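Local coordinates for protein glucosidase (Croceicoccus marinus, PDB 5Z3K) that probably hydrolyses beta-glucosidic bonds, as a beta-glucosidase of glycoside hydrolase family 39, at residues 439-444 and 451-456. Sequence-based numbering, arbitrary orientation.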
loop_
_atom_site.group_PDB
_atom_site.type_symbol
_atom_site.label_atom_id
_atom_site.label_comp_id
_atom_site.label_asym_id
_atom_site.label_seq_id
_atom_site.Cartn_x
_atom_site.Cartn_y
_atom_site.Cartn_z
ATOM N N ARG A 439 -13.091 -13.541 25.696
ATOM C CA ARG A 439 -14.031 -12.591 25.114
ATOM C C ARG A 439 -14.031 -12.736 23.599
ATOM O O ARG A 439 -12.967 -12.850 22.984
ATOM C CB ARG A 439 -13.681 -11.141 25.493
ATOM C CG ARG A 439 -14.805 -10.162 25.195
ATOM C CD ARG A 439 -14.505 -8.724 25.624
ATOM N NE ARG A 439 -15.641 -7.863 25.286
ATOM C CZ ARG A 439 -15.570 -6.550 25.078
ATOM N NH1 ARG A 439 -14.406 -5.920 25.175
ATOM N NH2 ARG A 439 -16.669 -5.870 24.767
ATOM N N VAL A 440 -15.226 -12.738 23.008
ATOM C CA VAL A 440 -15.420 -12.762 21.560
ATOM C C VAL A 440 -16.063 -11.443 21.151
ATOM O O VAL A 440 -17.181 -11.133 21.584
ATOM C CB VAL A 440 -16.306 -13.940 21.124
ATOM C CG1 VAL A 440 -16.364 -14.023 19.610
ATOM C CG2 VAL A 440 -15.829 -15.247 21.758
ATOM N N VAL A 441 -15.369 -10.677 20.315
ATOM C CA VAL A 441 -15.880 -9.415 19.793
ATOM C C VAL A 441 -15.918 -9.493 18.271
ATOM O O VAL A 441 -15.058 -10.121 17.644
ATOM C CB VAL A 441 -15.011 -8.227 20.264
ATOM C CG1 VAL A 441 -15.543 -6.931 19.713
ATOM C CG2 VAL A 441 -14.965 -8.172 21.780
ATOM N N ARG A 442 -16.916 -8.844 17.670
ATOM C CA ARG A 442 -17.081 -8.852 16.222
ATOM C C ARG A 442 -17.227 -7.424 15.707
ATOM O O ARG A 442 -18.026 -6.654 16.247
ATOM C CB ARG A 442 -18.303 -9.690 15.837
ATOM C CG ARG A 442 -18.853 -9.449 14.443
ATOM C CD ARG A 442 -19.993 -10.446 14.131
ATOM N NE ARG A 442 -21.297 -10.024 14.641
ATOM C CZ ARG A 442 -22.259 -9.471 13.900
ATOM N NH1 ARG A 442 -22.070 -9.252 12.602
ATOM N NH2 ARG A 442 -23.416 -9.137 14.460
ATOM N N TYR A 443 -16.454 -7.082 14.662
ATOM C CA TYR A 443 -16.512 -5.795 13.974
ATOM C C TYR A 443 -16.912 -6.007 12.517
ATOM O O TYR A 443 -16.516 -6.994 11.890
ATOM C CB TYR A 443 -15.157 -5.053 14.007
ATOM C CG TYR A 443 -14.531 -4.942 15.372
ATOM C CD1 TYR A 443 -13.804 -5.994 15.909
ATOM C CD2 TYR A 443 -14.644 -3.774 16.117
ATOM C CE1 TYR A 443 -13.223 -5.898 17.162
ATOM C CE2 TYR A 443 -14.068 -3.670 17.368
ATOM C CZ TYR A 443 -13.359 -4.733 17.882
ATOM O OH TYR A 443 -12.785 -4.641 19.118
ATOM N N ARG A 444 -17.666 -5.052 11.965
ATOM C CA ARG A 444 -18.282 -5.220 10.652
ATOM C C ARG A 444 -18.127 -3.969 9.800
ATOM O O ARG A 444 -18.388 -2.862 10.271
ATOM C CB ARG A 444 -19.779 -5.536 10.805
ATOM C CG ARG A 444 -20.574 -5.497 9.526
ATOM C CD ARG A 444 -20.205 -6.672 8.617
ATOM N NE ARG A 444 -20.531 -7.960 9.228
ATOM C CZ ARG A 444 -21.674 -8.613 9.032
ATOM N NH1 ARG A 444 -22.614 -8.098 8.249
ATOM N NH2 ARG A 444 -21.875 -9.792 9.615
ATOM N N GLY A 451 -17.059 -0.485 10.276
ATOM C CA GLY A 451 -15.989 -1.096 11.037
ATOM C C GLY A 451 -16.169 -1.107 12.541
ATOM O O GLY A 451 -15.271 -1.595 13.243
ATOM N N GLU A 452 -17.292 -0.597 13.061
ATOM C CA GLU A 452 -17.507 -0.580 14.499
ATOM C C GLU A 452 -17.866 -1.974 15.003
ATOM O O GLU A 452 -18.215 -2.879 14.230
ATOM C CB GLU A 452 -18.617 0.414 14.893
ATOM C CG GLU A 452 -20.059 -0.039 14.548
ATOM C CD GLU A 452 -20.485 0.379 13.144
ATOM O OE1 GLU A 452 -19.593 0.609 12.300
ATOM O OE2 GLU A 452 -21.706 0.479 12.878
HETATM N N MSE A 453 -17.768 -2.131 16.322
HETATM C CA MSE A 453 -18.116 -3.380 16.996
HETATM C C MSE A 453 -19.609 -3.626 16.909
HETATM O O MSE A 453 -20.404 -2.717 17.152
HETATM C CB MSE A 453 -17.686 -3.343 18.457
HETATM C CG MSE A 453 -17.990 -4.619 19.212
HETATM SE SE MSE A 453 -17.754 -4.403 21.135
HETATM C CE MSE A 453 -15.912 -3.774 21.211
ATOM N N LEU A 454 -20.003 -4.851 16.571
ATOM C CA LEU A 454 -21.425 -5.166 16.478
ATOM C C LEU A 454 -21.960 -5.879 17.708
ATOM O O LEU A 454 -23.075 -5.577 18.163
ATOM C CB LEU A 454 -21.704 -6.016 15.238
ATOM C CG LEU A 454 -21.536 -5.308 13.891
ATOM C CD1 LEU A 454 -22.542 -5.852 12.898
ATOM C CD2 LEU A 454 -21.670 -3.788 14.017
ATOM N N ASP A 455 -21.190 -6.804 18.268
ATOM C CA ASP A 455 -21.613 -7.530 19.455
ATOM C C ASP A 455 -20.387 -8.139 20.113
ATOM O O ASP A 455 -19.273 -8.084 19.580
ATOM C CB ASP A 455 -22.651 -8.614 19.134
ATOM C CG ASP A 455 -22.324 -9.396 17.882
ATOM O OD1 ASP A 455 -21.127 -9.595 17.602
ATOM O OD2 ASP A 455 -23.273 -9.822 17.182
ATOM N N SER A 456 -20.615 -8.730 21.278
ATOM C CA SER A 456 -19.554 -9.338 22.062
ATOM C C SER A 456 -20.183 -10.150 23.180
ATOM O O SER A 456 -21.303 -9.870 23.624
ATOM C CB SER A 456 -18.604 -8.296 22.643
ATOM O OG SER A 456 -19.220 -7.622 23.715
HETATM O O HOH W 1 -18.566 -9.221 26.476
HETATM O O HOH W 2 -19.798 -12.009 19.540
#
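Arg442 and Asp455 join the two antiparallel strands of a beta hairpin, in which 452-459 is an outermost strand of the beta-sheet domain beside the TIM barrel. The Arg442 side chain starts with CB 3.3 Å from Asp455 OD1. CG lies anti to the backbone N (chi1 162°), and CG and CD run on past the same oxygen. A bend at chi3 (84°) turns NE toward the carboxylate, and the guanidinium grips it side-on: Arg442 NE bonds to Asp455 OD1 at 3.0 Å on its syn side, somewhat out of the carboxylate plane, and Arg442 NH2 reaches Asp455 OD2 at 2.8 Å from above that plane. Leu454 CB lies over one guanidinium face, towards the rim, and Leu454 CD1 is 3.4 Å from Arg442 NH1. Leu454 and Asp455 together stand opposite Arg442 as a beta bulge, with Leu454 N bonding to Arg442 O at 2.7 Å. On the other face of the sheet, Val441 CG1 presses tightly on CG of selenomethionine Met453 (3.4 Å), and the Tyr443 ring crosses the Met453 side chain obliquely, CE2 against CB. Arg442 NH1 and Arg444 NH2 are close without bonding, yet both arginines form salt bridges with Glu476; the two carboxylates, Asp455 and Glu476, would offset the crowded positive charge.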